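Local coordinates for protein-tyrosine-phosphatase (Shewanella sp., PDB 2Z72), which hydrolyses phosphotyrosine in proteins as a cold-active, zinc-containing phosphatase with a calcineurin-like phosphoesterase domain, at residues P11-T15 with L180-E186; T88-Q93 with G326-R332; V143-M147 with K194-I200. The contacts are given in a common frame with arbitrary orientation. Where two conformers were deposited one is given. Residues are numbered along the deposited sequence.

Interaction 3 lies deepest, its centre about 8 Å from that of the chain, and it comes nearest the zinc site: the Met147 side chain is about 10 Å from a zinc ion, and Asn149, two residues on, is a ligand. Interactions 1 and 2 sit farther out, on opposite sides of the chain's centre, with their own centres 32 Å apart. Interaction 1 joins the N-terminal strand to the loop before helix 186-192, and its nearest atoms are about 9 Å from interaction 3. Interaction 2, about 8 Å from interaction 3 at the nearest atoms, ties helix 83-92, which follows the zinc ligands Asp78 and His80, to a late hairpin; interaction 3 is nested within the loop it closes.

Interaction 1. Residues P11-T15 with L180-E186; sequences PYVIT and LYSADTE. Unlike the reference sequence in segment 180-186: Ser182 (reference Gly).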
ATOM      1  N   PRO A  11       8.500 -11.020 -11.885  1.00  9.54           N
ATOM      2  CA  PRO A  11       8.171 -10.743 -13.266  1.00  9.00           C
ATOM      3  C   PRO A  11       7.400  -9.449 -13.457  1.00  8.85           C
ATOM      4  O   PRO A  11       6.769  -8.927 -12.527  1.00  9.13           O
ATOM      5  CB  PRO A  11       7.259 -11.935 -13.577  1.00  9.44           C
ATOM      6  CG  PRO A  11       6.547 -12.245 -12.294  1.00 10.22           C
ATOM      7  CD  PRO A  11       7.605 -11.999 -11.238  1.00  9.90           C
ATOM      8  N   TYR A  12       7.485  -8.929 -14.676  1.00  8.83           N
ATOM      9  CA  TYR A  12       6.645  -7.854 -15.172  1.00  8.35           C
ATOM     10  C   TYR A  12       5.653  -8.521 -16.139  1.00  8.78           C
ATOM     11  O   TYR A  12       6.055  -9.055 -17.159  1.00  9.79           O
ATOM     12  CB  TYR A  12       7.493  -6.822 -15.893  1.00  8.86           C
ATOM     13  CG  TYR A  12       8.505  -6.148 -14.990  1.00  8.28           C
ATOM     14  CD1 TYR A  12       9.787  -6.653 -14.799  1.00  8.75           C
ATOM     15  CD2 TYR A  12       8.172  -5.003 -14.264  1.00  8.63           C
ATOM     16  CE1 TYR A  12      10.702  -6.018 -13.975  1.00  8.71           C
ATOM     17  CE2 TYR A  12       9.066  -4.401 -13.456  1.00  8.64           C
ATOM     18  CZ  TYR A  12      10.324  -4.906 -13.281  1.00  8.73           C
ATOM     19  OH  TYR A  12      11.186  -4.233 -12.433  1.00  9.15           O
ATOM     20  N   VAL A  13       4.360  -8.528 -15.774  1.00  9.72           N
ATOM     21  CA  VAL A  13       3.359  -9.275 -16.497  1.00  9.90           C
ATOM     22  C   VAL A  13       2.449  -8.342 -17.273  1.00  9.51           C
ATOM     23  O   VAL A  13       1.935  -7.375 -16.746  1.00  9.31           O
ATOM     24  CB  VAL A  13       2.532 -10.170 -15.527  1.00  9.56           C
ATOM     25  CG1 VAL A  13       1.386 -10.829 -16.261  1.00 10.69           C
ATOM     26  CG2 VAL A  13       3.395 -11.195 -14.831  1.00 10.83           C
ATOM     27  N   ILE A  14       2.314  -8.656 -18.568  1.00 10.76           N
ATOM     28  CA  ILE A  14       1.379  -7.948 -19.466  1.00 11.12           C
ATOM     29  C   ILE A  14       0.122  -8.766 -19.534  1.00 10.57           C
ATOM     30  O   ILE A  14       0.197  -9.975 -19.781  1.00 11.03           O
ATOM     31  CB  ILE A  14       2.031  -7.931 -20.889  1.00 14.28           C
ATOM     32  CG1 ILE A  14       3.399  -7.280 -20.839  1.00 18.48           C
ATOM     33  CG2 ILE A  14       1.061  -7.396 -21.891  1.00 19.85           C
ATOM     34  CD1 ILE A  14       3.472  -5.944 -20.209  1.00 25.52           C
ATOM     35  N   THR A  15      -1.036  -8.165 -19.329  1.00 10.62           N
ATOM     36  CA  THR A  15      -2.321  -8.838 -19.374  1.00 10.12           C
ATOM     37  C   THR A  15      -3.255  -8.143 -20.334  1.00 11.49           C
ATOM     38  O   THR A  15      -3.748  -7.071 -20.037  1.00 13.03           O
ATOM     39  CB  THR A  15      -2.956  -8.905 -17.969  1.00 10.60           C
ATOM     40  OG1 THR A  15      -2.109  -9.751 -17.174  1.00 11.67           O
ATOM     41  CG2 THR A  15      -4.319  -9.557 -18.035  1.00 11.82           C
ATOM     42  N   LEU A 180       6.359   0.007 -16.957  1.00  9.74           N
ATOM     43  CA  LEU A 180       6.398  -1.331 -16.409  1.00  9.70           C
ATOM     44  C   LEU A 180       5.242  -1.590 -15.471  1.00  9.13           C
ATOM     45  O   LEU A 180       5.048  -2.731 -15.064  1.00  9.80           O
ATOM     46  CB  LEU A 180       7.744  -1.571 -15.714  1.00 10.18           C
ATOM     47  CG  LEU A 180       8.988  -1.523 -16.594  1.00 11.35           C
ATOM     48  CD1 LEU A 180      10.252  -1.727 -15.769  1.00 14.25           C
ATOM     49  CD2 LEU A 180       8.907  -2.615 -17.665  1.00 15.35           C
ATOM     50  N   TYR A 181       4.478  -0.567 -15.176  1.00  8.23           N
ATOM     51  CA  TYR A 181       3.311  -0.635 -14.258  1.00  8.07           C
ATOM     52  C   TYR A 181       2.106   0.071 -14.844  1.00  8.89           C
ATOM     53  O   TYR A 181       1.231   0.551 -14.116  1.00  9.23           O
ATOM     54  CB  TYR A 181       3.663  -0.030 -12.862  1.00  8.56           C
ATOM     55  CG  TYR A 181       4.822  -0.814 -12.247  1.00  8.06           C
ATOM     56  CD1 TYR A 181       4.583  -2.054 -11.664  1.00  8.46           C
ATOM     57  CD2 TYR A 181       6.126  -0.394 -12.293  1.00  8.41           C
ATOM     58  CE1 TYR A 181       5.613  -2.817 -11.129  1.00  8.11           C
ATOM     59  CE2 TYR A 181       7.153  -1.114 -11.786  1.00  8.92           C
ATOM     60  CZ  TYR A 181       6.909  -2.326 -11.188  1.00  8.33           C
ATOM     61  OH  TYR A 181       7.946  -3.049 -10.652  1.00  8.86           O
ATOM     62  N   SER A 182       2.052   0.151 -16.171  1.00  9.10           N
ATOM     63  CA  SER A 182       0.947   0.822 -16.872  1.00  9.77           C
ATOM     64  C   SER A 182      -0.311  -0.021 -16.870  1.00  9.59           C
ATOM     65  O   SER A 182      -0.368  -1.156 -16.368  1.00  9.73           O
ATOM     66  CB  SER A 182       1.445   1.156 -18.281  0.56 11.78           C
ATOM     67  OG  SER A 182       1.642  -0.072 -18.966  0.56 20.02           O
ATOM     68  N   ALA A 183      -1.366   0.539 -17.477  1.00 10.75           N
ATOM     69  CA  ALA A 183      -2.648  -0.156 -17.520  1.00 10.44           C
ATOM     70  C   ALA A 183      -2.664  -1.423 -18.334  1.00 10.46           C
ATOM     71  O   ALA A 183      -3.635  -2.199 -18.283  1.00 10.89           O
ATOM     72  CB  ALA A 183      -3.703   0.801 -18.047  1.00 13.29           C
ATOM     73  N   ASP A 184      -1.632  -1.694 -19.121  1.00 10.74           N
ATOM     74  CA  ASP A 184      -1.494  -2.907 -19.878  1.00 12.08           C
ATOM     75  C   ASP A 184      -0.901  -4.050 -19.041  1.00 10.45           C
ATOM     76  O   ASP A 184      -0.840  -5.182 -19.519  1.00 11.54           O
ATOM     77  CB  ASP A 184      -0.569  -2.732 -21.111  0.54 15.34           C
ATOM     78  CG  ASP A 184       0.784  -2.188 -20.742  0.54 16.12           C
ATOM     79  OD1 ASP A 184       1.813  -2.732 -21.181  0.54 18.53           O
ATOM     80  OD2 ASP A 184       0.879  -1.164 -20.021  0.54 15.64           O
ATOM     81  N   THR A 185      -0.445  -3.717 -17.839  1.00  9.25           N
ATOM     82  CA  THR A 185       0.222  -4.659 -17.008  1.00  8.70           C
ATOM     83  C   THR A 185      -0.698  -5.202 -15.921  1.00  8.30           C
ATOM     84  O   THR A 185      -1.599  -4.480 -15.425  1.00  9.11           O
ATOM     85  CB  THR A 185       1.510  -4.094 -16.340  1.00  8.41           C
ATOM     86  OG1 THR A 185       1.166  -3.183 -15.323  1.00  8.49           O
ATOM     87  CG2 THR A 185       2.427  -3.456 -17.409  1.00  9.68           C
ATOM     88  N   GLU A 186      -0.483  -6.432 -15.496  1.00  8.27           N
ATOM     89  CA  GLU A 186      -1.245  -7.038 -14.422  1.00  8.28           C
ATOM     90  C   GLU A 186      -1.186  -6.213 -13.144  1.00  8.72           C
ATOM     91  O   GLU A 186      -2.224  -5.888 -12.531  1.00  8.47           O
ATOM     92  CB  GLU A 186      -0.750  -8.454 -14.151  1.00  8.77           C
ATOM     93  CG  GLU A 186      -1.545  -9.233 -13.115  1.00  9.25           C
ATOM     94  CD  GLU A 186      -2.951  -9.582 -13.535  1.00 10.17           C
ATOM     95  OE1 GLU A 186      -3.777  -9.914 -12.659  1.00 11.18           O
ATOM     96  OE2 GLU A 186      -3.279  -9.465 -14.730  1.00 10.91           O
TER
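Tyr12 and Glu186 bury the largest areas here, one toward each end of the contact. The Tyr12 ring turns its edge toward the face of Tyr181 in an offset edge-to-face pair, centroids 5.8 Å apart and planes at 63°; Tyr12 CE2 comes within 3.3 Å of Tyr181 OH. Leu180 lies over a face of the Tyr12 ring, its CD1 making an off-centre CH-pi contact 4.2 Å from the ring centroid. The phenol groups look elsewhere: Tyr12 OH hydrogen-bonds Asp9 and Tyr181 OH hydrogen-bonds Asn123.

Glu186 N donates to Val13 O (2.9 Å), and Glu186 OE2 accepts from Thr15 OG1 (2.7 Å) while also forming a salt bridge with Lys60; OE1 hydrogen-bonds Tyr130. With Thr15 N donating to Asp184 O (3.0 Å), the backbone bonds bracket Ile14 and Thr185 as a single antiparallel, non-hydrogen-bonded pair, CA atoms 4.3 Å apart. A type I turn, Ser182 to Thr185, brings the chain to this point, where Thr185 N-caps the next helix.

Strand 8-14 thus pairs on one edge with strand 22-27 and meets on the other the start of helix 186-192, with Trp127 of helix 122-138 against Val13 and Glu186, and helix 166-172 against Tyr12 and Leu180.

Interaction 2. Residues T88-Q93 with G326-R332; sequences TLLKKQ and GLYDGTR
Tyr328 sets its ring obliquely beside Thr88 and Leu89 on helix 83-92: with chi1 t (-161°), Tyr328 CD2 lies 4.0 Å from Leu89 CB and Tyr328 OH 3.3 Å from Thr88 CB. Gln93, just past the helix with chi1 and chi2 m, reaches into the hairpin, where its NE2 donates to Leu327 O (2.9 Å) and Thr331 O (3.0 Å). Gly326 suits this fit, since a CB there would clash with Gln93 CD.

In the hairpin, 3:5 with a G1 beta bulge, a type I turn spans Leu327 to Gly330, with Gly330 N donating to Leu327 O (3.0 Å), Leu327 N to Thr331 O (2.8 Å) and Gly330 at phi/psi 95/-7. Asp329 OD2 accepts from Thr331 N (3.0 Å), an Asx turn. CA atoms of Lys92 and Gly330 lie 4.5 Å apart; a water links Lys92 O (2.8 Å) to Gly330 O (2.9 Å).

Helix 83-92 ends against the turn joining strands 322-326 and 332-334, with Leu89 and Gln93 also touching Leu315 of strand 315-319.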
ATOM      1  N   THR A  88       9.332 -10.811   7.604  1.00 10.88           N
ATOM      2  CA  THR A  88       9.685 -11.130   8.976  1.00 12.23           C
ATOM      3  C   THR A  88       8.649 -10.576   9.977  1.00 10.92           C
ATOM      4  O   THR A  88       8.227 -11.255  10.895  1.00 11.91           O
ATOM      5  CB  THR A  88      11.075 -10.570   9.299  1.00 13.53           C
ATOM      6  OG1 THR A  88      12.003 -11.333   8.515  1.00 17.05           O
ATOM      7  CG2 THR A  88      11.438 -10.704  10.772  1.00 15.76           C
ATOM      8  N   LEU A  89       8.220  -9.313   9.739  1.00 10.65           N
ATOM      9  CA  LEU A  89       7.254  -8.716  10.633  1.00 10.44           C
ATOM     10  C   LEU A  89       5.961  -9.527  10.637  1.00 10.47           C
ATOM     11  O   LEU A  89       5.376  -9.808  11.700  1.00 11.35           O
ATOM     12  CB  LEU A  89       6.996  -7.264  10.181  1.00 10.68           C
ATOM     13  CG  LEU A  89       5.793  -6.598  10.913  1.00 12.21           C
ATOM     14  CD1 LEU A  89       6.003  -6.523  12.412  1.00 11.87           C
ATOM     15  CD2 LEU A  89       5.596  -5.197  10.299  1.00 13.59           C
ATOM     16  N   LEU A  90       5.470  -9.898   9.462  1.00  9.82           N
ATOM     17  CA  LEU A  90       4.191 -10.611   9.393  1.00 10.48           C
ATOM     18  C   LEU A  90       4.302 -11.995   9.965  1.00 10.58           C
ATOM     19  O   LEU A  90       3.370 -12.536  10.545  1.00 11.98           O
ATOM     20  CB  LEU A  90       3.673 -10.627   7.951  1.00 11.68           C
ATOM     21  CG  LEU A  90       3.347  -9.256   7.358  1.00 10.56           C
ATOM     22  CD1 LEU A  90       2.888  -9.427   5.921  1.00 13.65           C
ATOM     23  CD2 LEU A  90       2.327  -8.472   8.194  1.00 11.82           C
ATOM     24  N   LYS A  91       5.475 -12.654   9.806  1.00 11.16           N
ATOM     25  CA  LYS A  91       5.691 -13.941  10.414  1.00 10.73           C
ATOM     26  C   LYS A  91       5.702 -13.819  11.931  1.00 10.77           C
ATOM     27  O   LYS A  91       5.080 -14.627  12.654  1.00 11.50           O
ATOM     28  CB  LYS A  91       7.018 -14.578   9.950  0.69 11.24           C
ATOM     29  CG  LYS A  91       7.041 -15.134   8.530  0.69 11.36           C
ATOM     30  CD  LYS A  91       8.493 -15.383   8.047  0.69 10.46           C
ATOM     31  CE  LYS A  91       9.163 -16.450   8.933  0.69 13.85           C
ATOM     32  NZ  LYS A  91      10.583 -16.736   8.482  0.69 16.55           N
ATOM     33  N   LYS A  92       6.483 -12.823  12.431  1.00 10.69           N
ATOM     34  CA  LYS A  92       6.613 -12.710  13.890  1.00 11.12           C
ATOM     35  C   LYS A  92       5.292 -12.360  14.541  1.00 11.00           C
ATOM     36  O   LYS A  92       5.064 -12.792  15.682  1.00 12.82           O
ATOM     37  CB  LYS A  92       7.637 -11.633  14.186  1.00 11.30           C
ATOM     38  CG  LYS A  92       9.081 -12.052  13.898  1.00 13.42           C
ATOM     39  CD  LYS A  92       9.626 -12.934  14.965  1.00 12.72           C
ATOM     40  CE  LYS A  92      11.029 -13.439  14.619  1.00 15.41           C
ATOM     41  NZ  LYS A  92      11.513 -14.348  15.665  1.00 14.77           N
ATOM     42  N   GLN A  93       4.452 -11.613  13.853  1.00 10.92           N
ATOM     43  CA  GLN A  93       3.148 -11.176  14.382  1.00 11.45           C
ATOM     44  C   GLN A  93       2.056 -12.177  14.014  1.00 11.21           C
ATOM     45  O   GLN A  93       0.866 -11.958  14.323  1.00 13.61           O
ATOM     46  CB  GLN A  93       2.828  -9.761  13.945  1.00 11.23           C
ATOM     47  CG  GLN A  93       3.624  -8.710  14.680  1.00 11.57           C
ATOM     48  CD  GLN A  93       3.263  -8.638  16.133  1.00 13.20           C
ATOM     49  OE1 GLN A  93       2.116  -8.873  16.476  1.00 16.81           O
ATOM     50  NE2 GLN A  93       4.205  -8.255  16.948  1.00 15.82           N
ATOM     51  N   GLY A 326       2.353  -3.926  17.566  1.00 13.17           N
ATOM     52  CA  GLY A 326       2.987  -5.216  17.307  1.00 12.70           C
ATOM     53  C   GLY A 326       4.413  -4.966  16.868  1.00 12.84           C
ATOM     54  O   GLY A 326       4.695  -4.427  15.797  1.00 12.98           O
ATOM     55  N   LEU A 327       5.329  -5.358  17.756  1.00 13.30           N
ATOM     56  CA  LEU A 327       6.743  -5.120  17.536  1.00 13.03           C
ATOM     57  C   LEU A 327       7.362  -6.157  16.580  1.00 12.85           C
ATOM     58  O   LEU A 327       6.851  -7.282  16.402  1.00 13.21           O
ATOM     59  CB  LEU A 327       7.477  -5.137  18.903  1.00 14.05           C
ATOM     60  CG  LEU A 327       7.259  -3.918  19.810  1.00 14.23           C
ATOM     61  CD1 LEU A 327       6.011  -4.062  20.628  1.00 16.50           C
ATOM     62  CD2 LEU A 327       8.455  -3.744  20.729  1.00 16.50           C
ATOM     63  N   TYR A 328       8.533  -5.795  16.059  1.00 12.61           N
ATOM     64  CA  TYR A 328       9.247  -6.635  15.109  1.00 12.47           C
ATOM     65  C   TYR A 328       9.644  -7.961  15.694  1.00 13.30           C
ATOM     66  O   TYR A 328       9.815  -8.936  14.934  1.00 14.51           O
ATOM     67  CB  TYR A 328      10.510  -5.926  14.622  1.00 13.06           C
ATOM     68  CG  TYR A 328      11.122  -6.431  13.349  1.00 12.70           C
ATOM     69  CD1 TYR A 328      12.489  -6.757  13.312  1.00 13.53           C
ATOM     70  CD2 TYR A 328      10.384  -6.592  12.176  1.00 13.37           C
ATOM     71  CE1 TYR A 328      13.082  -7.220  12.161  1.00 13.55           C
ATOM     72  CE2 TYR A 328      10.983  -7.049  11.013  1.00 12.29           C
ATOM     73  CZ  TYR A 328      12.330  -7.371  11.014  1.00 13.43           C
ATOM     74  OH  TYR A 328      12.850  -7.792   9.824  1.00 15.96           O
ATOM     75  N   ASP A 329       9.873  -8.036  17.012  1.00 14.10           N
ATOM     76  CA  ASP A 329      10.279  -9.267  17.684  1.00 15.82           C
ATOM     77  C   ASP A 329       9.098 -10.166  18.041  1.00 14.76           C
ATOM     78  O   ASP A 329       9.361 -11.217  18.639  1.00 17.11           O
ATOM     79  CB  ASP A 329      11.139  -8.928  18.889  1.00 17.00           C
ATOM     80  CG  ASP A 329      10.400  -8.317  20.039  1.00 19.81           C
ATOM     81  OD1 ASP A 329      11.134  -8.120  21.069  1.00 21.42           O
ATOM     82  OD2 ASP A 329       9.188  -8.028  19.924  1.00 16.99           O
ATOM     83  N   GLY A 330       7.857  -9.756  17.665  1.00 13.64           N
ATOM     84  CA  GLY A 330       6.714 -10.621  17.903  1.00 15.07           C
ATOM     85  C   GLY A 330       6.004 -10.285  19.203  1.00 16.22           C
ATOM     86  O   GLY A 330       4.925 -10.825  19.481  1.00 17.23           O
ATOM     87  N   THR A 331       6.561  -9.392  19.999  1.00 15.48           N
ATOM     88  CA  THR A 331       5.874  -8.934  21.221  1.00 16.78           C
ATOM     89  C   THR A 331       4.877  -7.842  20.879  1.00 14.75           C
ATOM     90  O   THR A 331       4.873  -7.297  19.751  1.00 15.11           O
ATOM     91  CB  THR A 331       6.860  -8.403  22.290  1.00 16.94           C
ATOM     92  OG1 THR A 331       7.570  -7.264  21.841  1.00 18.13           O
ATOM     93  CG2 THR A 331       7.877  -9.472  22.695  1.00 18.79           C
ATOM     94  N   ARG A 332       4.026  -7.488  21.841  1.00 17.29           N
ATOM     95  CA  ARG A 332       2.925  -6.564  21.715  1.00 19.55           C
ATOM     96  C   ARG A 332       2.925  -5.598  22.879  1.00 18.10           C
ATOM     97  O   ARG A 332       3.220  -6.048  24.004  1.00 22.61           O
ATOM     98  CB  ARG A 332       1.578  -7.275  21.843  1.00 29.96           C
ATOM     99  CG  ARG A 332       1.623  -8.635  21.222  1.00 23.17           C
ATOM    100  CD  ARG A 332       1.538  -8.150  19.634  1.00 10.20           C
ATOM    101  NE  ARG A 332      -0.041  -8.671  19.547  1.00 18.18           N
ATOM    102  CZ  ARG A 332      -0.184  -9.984  19.489  1.00 39.06           C
ATOM    103  NH1 ARG A 332      -1.398 -10.553  19.412  1.00 66.86           N
ATOM    104  NH2 ARG A 332       0.829 -10.890  19.461  1.00 64.92           N
TER
HETATM  105  O   HOH W   1       3.334 -12.580  17.814  1.00 25.99           O
HETATM  106  O   HOH W   2       9.347 -14.457  18.199  1.00 48.33           O

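Interaction 3. Residues V143-M147 with K194-I200; sequences VHLLM and KNTIIKI
Where strand 142-145 ends, extended backbone through Leu146 and Met147 runs beside the loop Lys194-Thr196 that leads into strand 197-200. The CA atoms of Leu146 and Thr196 are nearest, 4.9 Å apart, and the one direct hydrogen bond is Met147 N to Asn195 O, 3.0 Å, with Leu146 CA also 3.3 Å from Asn195 O. His144 (chi1 m, chi2 -87°) presents a ring face to Ile198, whose p, t conformation sets CD1 3.8 Å from the ring centroid, a CH-pi contact; Ile200 CD1 (chi1 m, chi2 t) lies 3.7 Å from His144 NE2, an atom hydrogen-bonded to His108. Leu146 (m, t) puts CD2 3.8 Å from Ile198 CG2.

These strands belong to the two mixed sheets that face each other in the metallophosphoesterase core. The first strand's continuation, Met147 onward, leads to the zinc ligand Asn149; strand 203-206, paired with 197-200, leads to His207.

Lys194 CB lies 3.3 Å from Leu145 O, and the m, m, t, t conformation takes NZ to a salt bridge with Asp133. One water joins Lys194 NZ (2.8 Å) to Val143 O (2.7 Å) and Leu145 N (3.0 Å); others link Leu145 O with Asn195 N, both 2.8 Å, and Met147 O (2.7 Å) with Thr196 O (2.6 Å). Met147 CB sits 3.7 Å from Thr196 OG1, and the m, m, m side chain then leads away.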
ATOM      1  N   VAL A 143      -7.405  -7.770   2.226  1.00  8.94           N
ATOM      2  CA  VAL A 143      -6.318  -6.820   2.218  1.00  8.05           C
ATOM      3  C   VAL A 143      -6.799  -5.574   1.495  1.00  7.82           C
ATOM      4  O   VAL A 143      -7.297  -5.631   0.366  1.00  8.79           O
ATOM      5  CB  VAL A 143      -5.101  -7.393   1.431  1.00  8.47           C
ATOM      6  CG1 VAL A 143      -4.046  -6.331   1.204  1.00  9.96           C
ATOM      7  CG2 VAL A 143      -4.544  -8.615   2.133  1.00  9.61           C
ATOM      8  N   HIS A 144      -6.650  -4.446   2.161  1.00  7.85           N
ATOM      9  CA  HIS A 144      -6.860  -3.128   1.616  1.00  7.79           C
ATOM     10  C   HIS A 144      -5.486  -2.538   1.338  1.00  8.13           C
ATOM     11  O   HIS A 144      -4.803  -2.063   2.233  1.00  8.73           O
ATOM     12  CB  HIS A 144      -7.585  -2.205   2.600  1.00  8.46           C
ATOM     13  CG  HIS A 144      -8.873  -2.761   3.079  1.00  8.75           C
ATOM     14  ND1 HIS A 144     -10.082  -2.591   2.403  1.00 10.91           N
ATOM     15  CD2 HIS A 144      -9.147  -3.479   4.200  1.00  9.12           C
ATOM     16  CE1 HIS A 144     -10.973  -3.179   3.129  1.00 11.84           C
ATOM     17  NE2 HIS A 144     -10.471  -3.766   4.226  1.00  9.42           N
ATOM     18  N   LEU A 145      -5.071  -2.594   0.051  1.00  7.57           N
ATOM     19  CA  LEU A 145      -3.842  -1.914  -0.329  1.00  7.94           C
ATOM     20  C   LEU A 145      -4.243  -0.522  -0.784  1.00  7.34           C
ATOM     21  O   LEU A 145      -4.953  -0.397  -1.790  1.00  8.22           O
ATOM     22  CB  LEU A 145      -3.148  -2.610  -1.475  1.00  8.72           C
ATOM     23  CG  LEU A 145      -1.908  -1.892  -2.022  1.00  9.06           C
ATOM     24  CD1 LEU A 145      -0.877  -1.600  -0.931  1.00 11.02           C
ATOM     25  CD2 LEU A 145      -1.308  -2.696  -3.141  1.00 11.29           C
ATOM     26  N   LEU A 146      -3.850   0.504  -0.041  1.00  7.71           N
ATOM     27  CA  LEU A 146      -4.173   1.859  -0.408  1.00  7.74           C
ATOM     28  C   LEU A 146      -3.036   2.452  -1.221  1.00  7.65           C
ATOM     29  O   LEU A 146      -1.843   2.136  -1.036  1.00  8.66           O
ATOM     30  CB  LEU A 146      -4.437   2.781   0.784  1.00  8.89           C
ATOM     31  CG  LEU A 146      -5.428   2.236   1.795  1.00  8.71           C
ATOM     32  CD1 LEU A 146      -5.659   3.269   2.894  1.00  9.76           C
ATOM     33  CD2 LEU A 146      -6.747   1.837   1.135  1.00 10.45           C
ATOM     34  N   MET A 147      -3.384   3.354  -2.131  1.00  7.90           N
ATOM     35  CA  MET A 147      -2.382   4.116  -2.885  1.00  7.25           C
ATOM     36  C   MET A 147      -1.712   5.179  -2.048  1.00  7.53           C
ATOM     37  O   MET A 147      -2.366   5.995  -1.405  1.00  9.15           O
ATOM     38  CB  MET A 147      -3.034   4.831  -4.051  0.57  7.52           C
ATOM     39  CG  MET A 147      -3.674   3.946  -5.096  0.57  7.06           C
ATOM     40  SD  MET A 147      -2.454   3.151  -6.206  0.57  8.64           S
ATOM     41  CE  MET A 147      -2.109   4.451  -7.330  0.57 10.78           C
ATOM     42  N   LYS A 194      -7.475   0.093  -6.815  1.00  7.55           N
ATOM     43  CA  LYS A 194      -7.394   0.336  -5.382  1.00  7.35           C
ATOM     44  C   LYS A 194      -7.949   1.684  -4.961  1.00  7.20           C
ATOM     45  O   LYS A 194      -8.044   2.633  -5.723  1.00  7.87           O
ATOM     46  CB  LYS A 194      -5.933   0.140  -4.932  1.00  7.41           C
ATOM     47  CG  LYS A 194      -5.414  -1.273  -5.158  1.00  7.45           C
ATOM     48  CD  LYS A 194      -6.276  -2.378  -4.561  1.00  7.74           C
ATOM     49  CE  LYS A 194      -5.756  -3.767  -4.769  1.00  8.01           C
ATOM     50  NZ  LYS A 194      -6.751  -4.763  -4.261  1.00  7.88           N
ATOM     51  N   ASN A 195      -8.360   1.695  -3.686  1.00  7.19           N
ATOM     52  CA  ASN A 195      -8.757   2.906  -2.986  1.00  6.92           C
ATOM     53  C   ASN A 195      -7.526   3.643  -2.492  1.00  7.63           C
ATOM     54  O   ASN A 195      -6.405   3.129  -2.420  1.00  7.96           O
ATOM     55  CB  ASN A 195      -9.686   2.569  -1.823  1.00  7.67           C
ATOM     56  CG  ASN A 195     -11.024   2.052  -2.300  1.00  7.49           C
ATOM     57  OD1 ASN A 195     -11.653   2.710  -3.135  1.00  8.57           O
ATOM     58  ND2 ASN A 195     -11.465   0.902  -1.839  1.00  8.68           N
ATOM     59  N   THR A 196      -7.796   4.886  -2.071  1.00  7.94           N
ATOM     60  CA  THR A 196      -6.809   5.789  -1.490  1.00  7.71           C
ATOM     61  C   THR A 196      -7.144   6.118  -0.047  1.00  8.16           C
ATOM     62  O   THR A 196      -6.271   6.261   0.799  1.00  9.23           O
ATOM     63  CB  THR A 196      -6.639   7.014  -2.391  1.00  8.12           C
ATOM     64  OG1 THR A 196      -6.334   6.578  -3.719  1.00  8.87           O
ATOM     65  CG2 THR A 196      -5.513   7.926  -1.964  1.00  9.02           C
ATOM     66  N   ILE A 197      -8.451   6.273   0.278  1.00  8.05           N
ATOM     67  CA  ILE A 197      -8.909   6.566   1.603  1.00  8.22           C
ATOM     68  C   ILE A 197     -10.007   5.570   1.953  1.00  8.48           C
ATOM     69  O   ILE A 197     -10.948   5.415   1.166  1.00  8.58           O
ATOM     70  CB  ILE A 197      -9.479   8.010   1.705  1.00  9.07           C
ATOM     71  CG1 ILE A 197      -8.506   9.057   1.222  1.00 10.15           C
ATOM     72  CG2 ILE A 197      -9.897   8.318   3.149  1.00 10.30           C
ATOM     73  CD1 ILE A 197      -9.142  10.307   0.664  1.00 16.11           C
ATOM     74  N   ILE A 198      -9.951   4.947   3.123  1.00  8.61           N
ATOM     75  CA  ILE A 198     -11.038   4.045   3.545  1.00  8.43           C
ATOM     76  C   ILE A 198     -11.385   4.287   5.004  1.00  8.31           C
ATOM     77  O   ILE A 198     -10.626   4.867   5.780  1.00  9.06           O
ATOM     78  CB  ILE A 198     -10.708   2.563   3.292  1.00  8.15           C
ATOM     79  CG1 ILE A 198      -9.580   2.043   4.192  1.00  8.20           C
ATOM     80  CG2 ILE A 198     -10.439   2.320   1.832  1.00  8.74           C
ATOM     81  CD1 ILE A 198      -9.411   0.538   4.154  1.00  9.72           C
ATOM     82  N   LYS A 199     -12.577   3.812   5.359  1.00  8.61           N
ATOM     83  CA  LYS A 199     -13.090   3.850   6.726  1.00  8.95           C
ATOM     84  C   LYS A 199     -13.476   2.449   7.127  1.00  8.97           C
ATOM     85  O   LYS A 199     -14.212   1.782   6.408  1.00  9.56           O
ATOM     86  CB  LYS A 199     -14.323   4.772   6.768  1.00 10.20           C
ATOM     87  CG  LYS A 199     -14.874   5.016   8.173  1.00 14.36           C
ATOM     88  CD  LYS A 199     -16.117   5.983   8.093  1.00 17.69           C
ATOM     89  CE  LYS A 199     -16.867   6.106   9.383  1.00 21.96           C
ATOM     90  NZ  LYS A 199     -18.073   6.912   9.087  1.00 29.20           N
ATOM     91  N   ILE A 200     -12.928   1.953   8.221  1.00  9.38           N
ATOM     92  CA  ILE A 200     -13.318   0.674   8.765  1.00  9.71           C
ATOM     93  C   ILE A 200     -13.728   0.925  10.218  1.00 10.52           C
ATOM     94  O   ILE A 200     -12.958   1.422  11.025  1.00 10.92           O
ATOM     95  CB  ILE A 200     -12.201  -0.391   8.712  1.00  9.62           C
ATOM     96  CG1 ILE A 200     -11.683  -0.597   7.307  1.00  9.07           C
ATOM     97  CG2 ILE A 200     -12.682  -1.687   9.354  1.00 10.63           C
ATOM     98  CD1 ILE A 200     -10.529  -1.591   7.209  1.00 10.29           C
TER
HETATM   99  O   HOH W   3      -7.166  -3.874  -1.643  1.00  8.61           O
HETATM  100  O   HOH W   4     -10.810  -1.210   0.149  1.00 13.87           O
HETATM  101  O   HOH W   5      -7.720  -0.248  -1.777  1.00  9.51           O
HETATM  102  O   HOH W   6      -3.673   6.722   0.876  1.00 12.78           O